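Local coordinates for protein succinate dehydrogenase subunit A (Mycolicibacterium smegmatis, PDB 7D6V) that probably oxidises succinate to fumarate at its bound FAD and passes the electrons to the iron-sulfur subunit of the mycobacterial respiratory complex Sdh1, at residues D96-L101 with G114-R119; A470-K475 with V529-W534; A520-E525 with H535-M540. All coordinates share one frame; numbering follows the deposited sequence.

In the fold
Interactions 2 and 3 are neighbours, with centres about 6 Å apart. Both use helix 532-556, and their segments alternate along the chain. The loop segments are also tied to each other: Pro471 O lies 2.8 Å from Val524 N, a probable hydrogen bond. Interaction 1 is separate, with its centre about 47 Å from that of interaction 2 and about 45 Å from that of interaction 3, on the opposite side of the chain's centre. None of the three touches the FAD. The side chain of Val98 is about 11 Å from the bound FAD. That of Trp534 is about 13 Å from the FAD, and that of Ala537 is about 14 Å from the FAD. Interactions 1 and 2 both lie close to the iron-sulfur subunit.

Interaction 1: residues D96-L101 with G114-R119; sequences DRVWEL and GKISQR
Trp99 on helix 84-102 and Ile116 in the loop before strand 118-119 mark the closest backbone approach, with CA atoms 8.8 Å apart. No hydrogen bond joins the two segments. The gap is bridged by apolar side chains, and Ile116 supplies the reaching group. Its CG1 branch stands anti to the carbonyl carbon, and CD1 continues the chain fully extended (chi2 -179°). This carries the terminal methyl to the helix surface. There Ile116 CD1 meets Val98 CG1 at 4.2 Å. The same methyl lies 4.4 Å from Trp99 CD1, on the pyrrole side of the indole, and approaches that ring obliquely. One methyl thus touches two successive helix residues. The contact is small, about 90 Å² in all.

Further round the helix, Arg97 holds Glu100 side-on with two nitrogens. Arg97 NE is 2.7 Å from Glu100 OE2, and Arg97 NH2 is 3.1 Å from Glu100 OE1. Both oxygens stay near the guanidinium plane but are met from above the carboxylate plane, and a salt bridge from Arg22 means that two arginines share this carboxylate.

Strand 129-130 lies beside the contact, where Ala130 touches both Val98 and Ile116; Arg97 and Leu101 also pack on helix 427-448, and Leu101 on helix 136-159. Trp99 packs on Gly127 of the iron-sulfur subunit. The contact therefore joins a helix and a loop of the FAD-binding region beside the subunit interface.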
loop_
_atom_site.group_PDB
_atom_site.type_symbol
_atom_site.label_atom_id
_atom_site.label_comp_id
_atom_site.label_asym_id
_atom_site.label_seq_id
_atom_site.Cartn_x
_atom_site.Cartn_y
_atom_site.Cartn_z
ATOM N N ASP A 96 -19.427 -13.553 -10.091
ATOM C CA ASP A 96 -19.700 -14.151 -8.788
ATOM C C ASP A 96 -18.555 -13.913 -7.814
ATOM O O ASP A 96 -18.784 -13.608 -6.638
ATOM C CB ASP A 96 -19.955 -15.647 -8.944
ATOM C CG ASP A 96 -21.316 -15.949 -9.523
ATOM O OD1 ASP A 96 -22.276 -15.220 -9.202
ATOM O OD2 ASP A 96 -21.426 -16.920 -10.300
ATOM N N ARG A 97 -17.315 -14.061 -8.280
ATOM C CA ARG A 97 -16.167 -13.880 -7.399
ATOM C C ARG A 97 -16.044 -12.433 -6.945
ATOM O O ARG A 97 -15.757 -12.164 -5.772
ATOM C CB ARG A 97 -14.893 -14.341 -8.105
ATOM C CG ARG A 97 -15.005 -15.712 -8.754
ATOM C CD ARG A 97 -14.867 -16.845 -7.744
ATOM N NE ARG A 97 -16.115 -17.114 -7.035
ATOM C CZ ARG A 97 -17.109 -17.854 -7.516
ATOM N NH1 ARG A 97 -17.009 -18.407 -8.713
ATOM N NH2 ARG A 97 -18.204 -18.041 -6.798
ATOM N N VAL A 98 -16.286 -11.486 -7.850
ATOM C CA VAL A 98 -16.245 -10.077 -7.477
ATOM C C VAL A 98 -17.356 -9.756 -6.486
ATOM O O VAL A 98 -17.152 -9.008 -5.524
ATOM C CB VAL A 98 -16.326 -9.189 -8.731
ATOM C CG1 VAL A 98 -16.227 -7.725 -8.350
ATOM C CG2 VAL A 98 -15.225 -9.559 -9.704
ATOM N N TRP A 99 -18.549 -10.313 -6.703
ATOM C CA TRP A 99 -19.651 -10.065 -5.778
ATOM C C TRP A 99 -19.361 -10.633 -4.397
ATOM O O TRP A 99 -19.668 -9.997 -3.384
ATOM C CB TRP A 99 -20.949 -10.646 -6.328
ATOM C CG TRP A 99 -21.609 -9.759 -7.310
ATOM C CD1 TRP A 99 -21.593 -8.400 -7.320
ATOM C CD2 TRP A 99 -22.388 -10.163 -8.436
ATOM N NE1 TRP A 99 -22.315 -7.928 -8.386
ATOM C CE2 TRP A 99 -22.814 -8.993 -9.088
ATOM C CE3 TRP A 99 -22.769 -11.401 -8.956
ATOM C CZ2 TRP A 99 -23.600 -9.023 -10.231
ATOM C CZ3 TRP A 99 -23.547 -11.428 -10.092
ATOM C CH2 TRP A 99 -23.955 -10.247 -10.717
ATOM N N GLU A 100 -18.782 -11.830 -4.329
ATOM C CA GLU A 100 -18.471 -12.400 -3.026
ATOM C C GLU A 100 -17.254 -11.750 -2.385
ATOM O O GLU A 100 -17.046 -11.922 -1.182
ATOM C CB GLU A 100 -18.270 -13.914 -3.129
ATOM C CG GLU A 100 -16.997 -14.351 -3.807
ATOM C CD GLU A 100 -17.008 -15.825 -4.152
ATOM O OE1 GLU A 100 -18.090 -16.444 -4.089
ATOM O OE2 GLU A 100 -15.933 -16.367 -4.484
ATOM N N LEU A 101 -16.451 -11.011 -3.155
ATOM C CA LEU A 101 -15.372 -10.235 -2.551
ATOM C C LEU A 101 -15.905 -9.205 -1.564
ATOM O O LEU A 101 -15.304 -8.980 -0.509
ATOM C CB LEU A 101 -14.542 -9.536 -3.626
ATOM C CG LEU A 101 -13.241 -10.195 -4.067
ATOM C CD1 LEU A 101 -12.574 -9.343 -5.125
ATOM C CD2 LEU A 101 -12.319 -10.400 -2.882
ATOM N N GLY A 114 -25.896 2.512 -6.359
ATOM C CA GLY A 114 -25.309 1.804 -5.244
ATOM C C GLY A 114 -24.657 0.491 -5.595
ATOM O O GLY A 114 -24.449 -0.336 -4.702
ATOM N N LYS A 115 -24.334 0.267 -6.863
ATOM C CA LYS A 115 -23.662 -0.942 -7.305
ATOM C C LYS A 115 -22.166 -0.680 -7.437
ATOM O O LYS A 115 -21.671 0.413 -7.166
ATOM C CB LYS A 115 -24.254 -1.432 -8.625
ATOM C CG LYS A 115 -25.758 -1.539 -8.628
ATOM C CD LYS A 115 -26.245 -2.327 -9.824
ATOM C CE LYS A 115 -27.753 -2.463 -9.806
ATOM N NZ LYS A 115 -28.216 -3.644 -10.581
ATOM N N ILE A 116 -21.437 -1.703 -7.861
ATOM C CA ILE A 116 -19.996 -1.586 -8.050
ATOM C C ILE A 116 -19.724 -0.843 -9.352
ATOM O O ILE A 116 -20.303 -1.161 -10.396
ATOM C CB ILE A 116 -19.332 -2.971 -8.046
ATOM C CG1 ILE A 116 -19.500 -3.638 -6.681
ATOM C CG2 ILE A 116 -17.865 -2.857 -8.381
ATOM C CD1 ILE A 116 -18.853 -4.994 -6.582
ATOM N N SER A 117 -18.846 0.154 -9.289
ATOM C CA SER A 117 -18.504 0.951 -10.457
ATOM C C SER A 117 -17.547 0.190 -11.366
ATOM O O SER A 117 -16.654 -0.521 -10.899
ATOM C CB SER A 117 -17.880 2.276 -10.025
ATOM O OG SER A 117 -17.741 3.158 -11.121
ATOM N N GLN A 118 -17.737 0.348 -12.676
ATOM C CA GLN A 118 -16.935 -0.334 -13.683
ATOM C C GLN A 118 -16.389 0.684 -14.673
ATOM O O GLN A 118 -17.131 1.546 -15.151
ATOM C CB GLN A 118 -17.761 -1.395 -14.414
ATOM C CG GLN A 118 -18.237 -2.527 -13.523
ATOM C CD GLN A 118 -19.141 -3.500 -14.244
ATOM O OE1 GLN A 118 -20.187 -3.122 -14.764
ATOM N NE2 GLN A 118 -18.744 -4.762 -14.278
ATOM N N ARG A 119 -15.100 0.582 -14.978
ATOM C CA ARG A 119 -14.447 1.462 -15.936
ATOM C C ARG A 119 -14.257 0.768 -17.278
ATOM O O ARG A 119 -14.344 -0.455 -17.396
ATOM C CB ARG A 119 -13.088 1.936 -15.417
ATOM C CG ARG A 119 -13.160 3.037 -14.389
ATOM C CD ARG A 119 -11.774 3.533 -14.025
ATOM N NE ARG A 119 -10.947 2.470 -13.465
ATOM C CZ ARG A 119 -9.749 2.663 -12.926
ATOM N NH1 ARG A 119 -9.238 3.883 -12.865
ATOM N NH2 ARG A 119 -9.065 1.637 -12.440
#

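Interaction 2: residues A470-K475 with V529-W534; sequences APFEPK and VFNPGW
Phe472 has its CG anti to the carbonyl carbon (chi1 -81°), and Trp534 has its CG anti to the backbone N (chi1 177°). These torsions bring the two rings together. The side chains cross at about a right angle, while the ring planes are 45° apart, so the pair is oblique. Phe472 CE1 sits over one face of the indole, towards its rim, 3.7 Å from Trp534 CE2. Phe472 CZ comes 3.8 Å from Trp534 CG. Pro471 takes a different position: its CG lies at the edge of the indole, in the ring plane, 3.9 Å from Trp534 CD1. The indole nitrogen donates to Val468 O, which helps to set the rotation of the ring.

Asn531 ND2 touches the edge of the Phe472 ring, 4.2 Å from Phe472 CE2. This amide nitrogen has its main hydrogen bond to Gly527 O. The other end of the amide serves the helix: Asn531 OD1 accepts a weak bond from Gly533 N at 3.4 Å. Asn531 is thus the N-cap of helix 532-556. Phe472 and Pro471 pack on the first turn of this N-capped helix, which belongs to the C-terminal family region of fumarate reductase-type flavoproteins.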
loop_
_atom_site.group_PDB
_atom_site.type_symbol
_atom_site.label_atom_id
_atom_site.label_comp_id
_atom_site.label_asym_id
_atom_site.label_seq_id
_atom_site.Cartn_x
_atom_site.Cartn_y
_atom_site.Cartn_z
ATOM N N ALA A 470 24.587 -26.810 -0.403
ATOM C CA ALA A 470 25.771 -26.827 -1.260
ATOM C C ALA A 470 26.455 -25.471 -1.437
ATOM O O ALA A 470 27.698 -25.442 -1.444
ATOM C CB ALA A 470 25.405 -27.428 -2.623
ATOM N N PRO A 471 25.753 -24.342 -1.607
ATOM C CA PRO A 471 26.462 -23.071 -1.833
ATOM C C PRO A 471 27.316 -22.584 -0.670
ATOM O O PRO A 471 27.927 -21.520 -0.794
ATOM C CB PRO A 471 25.322 -22.076 -2.116
ATOM C CG PRO A 471 24.080 -22.759 -1.694
ATOM C CD PRO A 471 24.321 -24.203 -1.912
ATOM N N PHE A 472 27.393 -23.302 0.450
ATOM C CA PHE A 472 28.213 -22.866 1.573
ATOM C C PHE A 472 29.603 -23.488 1.589
ATOM O O PHE A 472 30.429 -23.087 2.415
ATOM C CB PHE A 472 27.508 -23.169 2.901
ATOM C CG PHE A 472 26.462 -22.161 3.276
ATOM C CD1 PHE A 472 25.135 -22.532 3.400
ATOM C CD2 PHE A 472 26.804 -20.844 3.507
ATOM C CE1 PHE A 472 24.173 -21.607 3.747
ATOM C CE2 PHE A 472 25.846 -19.917 3.852
ATOM C CZ PHE A 472 24.529 -20.299 3.972
ATOM N N GLU A 473 29.885 -24.442 0.714
ATOM C CA GLU A 473 31.214 -25.025 0.658
ATOM C C GLU A 473 32.159 -24.132 -0.150
ATOM O O GLU A 473 31.713 -23.358 -1.000
ATOM C CB GLU A 473 31.157 -26.421 0.049
ATOM C CG GLU A 473 29.933 -27.215 0.459
ATOM C CD GLU A 473 30.008 -27.700 1.895
ATOM O OE1 GLU A 473 31.068 -28.229 2.293
ATOM O OE2 GLU A 473 29.009 -27.550 2.629
ATOM N N PRO A 474 33.472 -24.217 0.111
ATOM C CA PRO A 474 34.408 -23.257 -0.506
ATOM C C PRO A 474 34.309 -23.132 -2.019
ATOM O O PRO A 474 34.321 -22.006 -2.534
ATOM C CB PRO A 474 35.770 -23.804 -0.070
ATOM C CG PRO A 474 35.505 -24.408 1.253
ATOM C CD PRO A 474 34.118 -24.996 1.182
ATOM N N LYS A 475 34.216 -24.247 -2.749
ATOM C CA LYS A 475 33.968 -24.227 -4.192
ATOM C C LYS A 475 35.023 -23.388 -4.920
ATOM O O LYS A 475 34.751 -22.289 -5.407
ATOM C CB LYS A 475 32.556 -23.723 -4.508
ATOM C CG LYS A 475 31.510 -24.814 -4.587
ATOM C CD LYS A 475 30.116 -24.243 -4.456
ATOM C CE LYS A 475 29.063 -25.334 -4.547
ATOM N NZ LYS A 475 27.728 -24.796 -4.931
ATOM N N VAL A 529 21.317 -17.238 8.912
ATOM C CA VAL A 529 20.349 -16.358 9.554
ATOM C C VAL A 529 20.022 -15.239 8.570
ATOM O O VAL A 529 20.768 -14.270 8.430
ATOM C CB VAL A 529 20.870 -15.821 10.887
ATOM C CG1 VAL A 529 19.904 -14.799 11.467
ATOM C CG2 VAL A 529 21.088 -16.962 11.855
ATOM N N PHE A 530 18.888 -15.395 7.893
ATOM C CA PHE A 530 18.308 -14.457 6.927
ATOM C C PHE A 530 19.400 -13.888 6.017
ATOM O O PHE A 530 19.725 -12.704 6.040
ATOM C CB PHE A 530 17.522 -13.350 7.636
ATOM C CG PHE A 530 16.824 -12.404 6.697
ATOM C CD1 PHE A 530 15.661 -12.811 6.069
ATOM C CD2 PHE A 530 17.317 -11.156 6.408
ATOM C CE1 PHE A 530 14.995 -11.981 5.205
ATOM C CE2 PHE A 530 16.659 -10.327 5.526
ATOM C CZ PHE A 530 15.496 -10.740 4.929
ATOM N N ASN A 531 20.011 -14.789 5.247
ATOM C CA ASN A 531 21.142 -14.472 4.387
ATOM C C ASN A 531 20.660 -14.297 2.952
ATOM O O ASN A 531 20.466 -15.296 2.243
ATOM C CB ASN A 531 22.192 -15.582 4.472
ATOM C CG ASN A 531 23.509 -15.194 3.844
ATOM O OD1 ASN A 531 23.599 -14.207 3.124
ATOM N ND2 ASN A 531 24.539 -15.985 4.104
ATOM N N PRO A 532 20.451 -13.067 2.473
ATOM C CA PRO A 532 19.893 -12.891 1.123
ATOM C C PRO A 532 20.813 -13.339 -0.000
ATOM O O PRO A 532 20.314 -13.628 -1.094
ATOM C CB PRO A 532 19.616 -11.384 1.046
ATOM C CG PRO A 532 20.449 -10.783 2.104
ATOM C CD PRO A 532 20.618 -11.789 3.181
ATOM N N GLY A 533 22.126 -13.410 0.218
ATOM C CA GLY A 533 22.996 -13.979 -0.799
ATOM C C GLY A 533 22.749 -15.462 -0.991
ATOM O O GLY A 533 22.718 -15.959 -2.120
ATOM N N TRP A 534 22.546 -16.181 0.111
ATOM C CA TRP A 534 22.167 -17.587 0.043
ATOM C C TRP A 534 20.819 -17.758 -0.648
ATOM O O TRP A 534 20.640 -18.669 -1.467
ATOM C CB TRP A 534 22.148 -18.161 1.460
ATOM C CG TRP A 534 21.705 -19.577 1.584
ATOM C CD1 TRP A 534 22.044 -20.617 0.778
ATOM C CD2 TRP A 534 20.855 -20.117 2.600
ATOM N NE1 TRP A 534 21.450 -21.771 1.219
ATOM C CE2 TRP A 534 20.714 -21.490 2.339
ATOM C CE3 TRP A 534 20.198 -19.570 3.705
ATOM C CZ2 TRP A 534 19.940 -22.326 3.139
ATOM C CZ3 TRP A 534 19.429 -20.402 4.497
ATOM C CH2 TRP A 534 19.307 -21.763 4.211
#

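Interaction 3: residues A520-E525 with H535-M540; sequences ANVTVE and HLAIDM
Val522 and Val524 meet on one methyl of the facing helix, Ala537 CB. They use the same named branch, CG2, but in different rotamers. In Val522 (chi1 61°) CG2 is anti to the backbone N, and CG1 fits between the backbone N and the carbonyl carbon. In Val524 (chi1 167°) CG1 takes the place anti to the backbone N. CG2 then lies beside that nitrogen, anti to the carbonyl carbon. Val524 CG2 makes the nearer contact, 3.7 Å from Ala537 CB, while Val522 CG2 is 4.1 Å from it. Ala537 adds only its short methyl, and the CA atoms of Val522 and Ala537 are 7.1 Å apart. The contact is wholly apolar.

Thr523, between the two valines, points its CB away from the helix. Its OG1 is hydrogen-bonded to Pro474 O. Val522 also touches Pro481 of helix 481-495, and Val524 rests on Trp534. Just before the loop, Tyr519 OH is hydrogen-bonded to Ala537 O.

Two valines of an extended loop thus converge on one alanine of a helix. They join the loop after helix 502-518 to helix 532-556, both within the C-terminal family region of the flavoprotein.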
loop_
_atom_site.group_PDB
_atom_site.type_symbol
_atom_site.label_atom_id
_atom_site.label_comp_id
_atom_site.label_asym_id
_atom_site.label_seq_id
_atom_site.Cartn_x
_atom_site.Cartn_y
_atom_site.Cartn_z
ATOM N N ALA A 520 27.696 -23.916 -10.881
ATOM C CA ALA A 520 28.158 -24.988 -10.010
ATOM C C ALA A 520 29.228 -24.534 -9.027
ATOM O O ALA A 520 29.539 -25.278 -8.093
ATOM C CB ALA A 520 28.688 -26.151 -10.848
ATOM N N ASN A 521 29.795 -23.343 -9.212
ATOM C CA ASN A 521 30.854 -22.827 -8.357
ATOM C C ASN A 521 30.390 -21.691 -7.457
ATOM O O ASN A 521 31.228 -21.003 -6.868
ATOM C CB ASN A 521 32.034 -22.361 -9.206
ATOM C CG ASN A 521 32.719 -23.497 -9.923
ATOM O OD1 ASN A 521 33.010 -24.533 -9.330
ATOM N ND2 ASN A 521 32.981 -23.312 -11.209
ATOM N N VAL A 522 29.083 -21.477 -7.329
ATOM C CA VAL A 522 28.586 -20.335 -6.570
ATOM C C VAL A 522 28.875 -20.544 -5.089
ATOM O O VAL A 522 28.514 -21.570 -4.502
ATOM C CB VAL A 522 27.092 -20.101 -6.842
ATOM C CG1 VAL A 522 26.252 -21.301 -6.432
ATOM C CG2 VAL A 522 26.617 -18.857 -6.122
ATOM N N THR A 523 29.556 -19.578 -4.483
ATOM C CA THR A 523 29.927 -19.633 -3.078
ATOM C C THR A 523 29.214 -18.516 -2.331
ATOM O O THR A 523 29.179 -17.375 -2.801
ATOM C CB THR A 523 31.441 -19.509 -2.899
ATOM O OG1 THR A 523 32.105 -20.456 -3.743
ATOM C CG2 THR A 523 31.827 -19.773 -1.456
ATOM N N VAL A 524 28.652 -18.845 -1.175
ATOM C CA VAL A 524 27.917 -17.897 -0.348
ATOM C C VAL A 524 28.713 -17.666 0.927
ATOM O O VAL A 524 29.145 -18.623 1.580
ATOM C CB VAL A 524 26.499 -18.403 -0.038
ATOM C CG1 VAL A 524 25.870 -17.589 1.067
ATOM C CG2 VAL A 524 25.641 -18.352 -1.284
ATOM N N GLU A 525 28.913 -16.399 1.274
ATOM C CA GLU A 525 29.650 -16.016 2.469
ATOM C C GLU A 525 28.670 -15.676 3.584
ATOM O O GLU A 525 27.696 -14.953 3.361
ATOM C CB GLU A 525 30.563 -14.821 2.188
ATOM C CG GLU A 525 31.094 -14.754 0.765
ATOM C CD GLU A 525 32.023 -15.905 0.430
ATOM O OE1 GLU A 525 32.700 -16.412 1.351
ATOM O OE2 GLU A 525 32.080 -16.301 -0.752
ATOM N N HIS A 535 19.862 -16.883 -0.338
ATOM C CA HIS A 535 18.549 -16.951 -0.968
ATOM C C HIS A 535 18.644 -16.715 -2.469
ATOM O O HIS A 535 17.974 -17.393 -3.257
ATOM C CB HIS A 535 17.611 -15.934 -0.321
ATOM C CG HIS A 535 17.525 -16.050 1.169
ATOM N ND1 HIS A 535 17.059 -15.030 1.970
ATOM C CD2 HIS A 535 17.845 -17.067 2.004
ATOM C CE1 HIS A 535 17.099 -15.412 3.234
ATOM N NE2 HIS A 535 17.569 -16.644 3.281
ATOM N N LEU A 536 19.467 -15.750 -2.884
ATOM C CA LEU A 536 19.666 -15.503 -4.307
ATOM C C LEU A 536 20.333 -16.693 -4.985
ATOM O O LEU A 536 19.969 -17.062 -6.109
ATOM C CB LEU A 536 20.496 -14.236 -4.502
ATOM C CG LEU A 536 20.702 -13.761 -5.938
ATOM C CD1 LEU A 536 19.369 -13.606 -6.644
ATOM C CD2 LEU A 536 21.475 -12.463 -5.957
ATOM N N ALA A 537 21.315 -17.303 -4.319
ATOM C CA ALA A 537 21.964 -18.485 -4.873
ATOM C C ALA A 537 20.970 -19.622 -5.057
ATOM O O ALA A 537 21.072 -20.396 -6.015
ATOM C CB ALA A 537 23.115 -18.922 -3.973
ATOM N N ILE A 538 20.009 -19.748 -4.143
ATOM C CA ILE A 538 18.989 -20.781 -4.294
ATOM C C ILE A 538 18.040 -20.444 -5.442
ATOM O O ILE A 538 17.694 -21.313 -6.248
ATOM C CB ILE A 538 18.233 -20.983 -2.969
ATOM C CG1 ILE A 538 19.172 -21.539 -1.902
ATOM C CG2 ILE A 538 17.056 -21.921 -3.160
ATOM C CD1 ILE A 538 18.618 -21.433 -0.504
ATOM N N ASP A 539 17.606 -19.183 -5.534
ATOM C CA ASP A 539 16.688 -18.770 -6.596
ATOM C C ASP A 539 17.304 -18.864 -7.986
ATOM O O ASP A 539 16.567 -18.983 -8.977
ATOM C CB ASP A 539 16.217 -17.334 -6.361
ATOM C CG ASP A 539 15.366 -17.191 -5.119
ATOM O OD1 ASP A 539 14.539 -18.087 -4.852
ATOM O OD2 ASP A 539 15.512 -16.168 -4.417
ATOM N N MET A 540 18.633 -18.786 -8.083
ATOM C CA MET A 540 19.277 -18.738 -9.388
ATOM C C MET A 540 19.049 -20.012 -10.191
ATOM O O MET A 540 19.003 -19.959 -11.422
ATOM C CB MET A 540 20.771 -18.476 -9.221
ATOM C CG MET A 540 21.169 -17.015 -9.376
ATOM S SD MET A 540 20.598 -16.284 -10.918
ATOM C CE MET A 540 21.807 -16.942 -12.059
#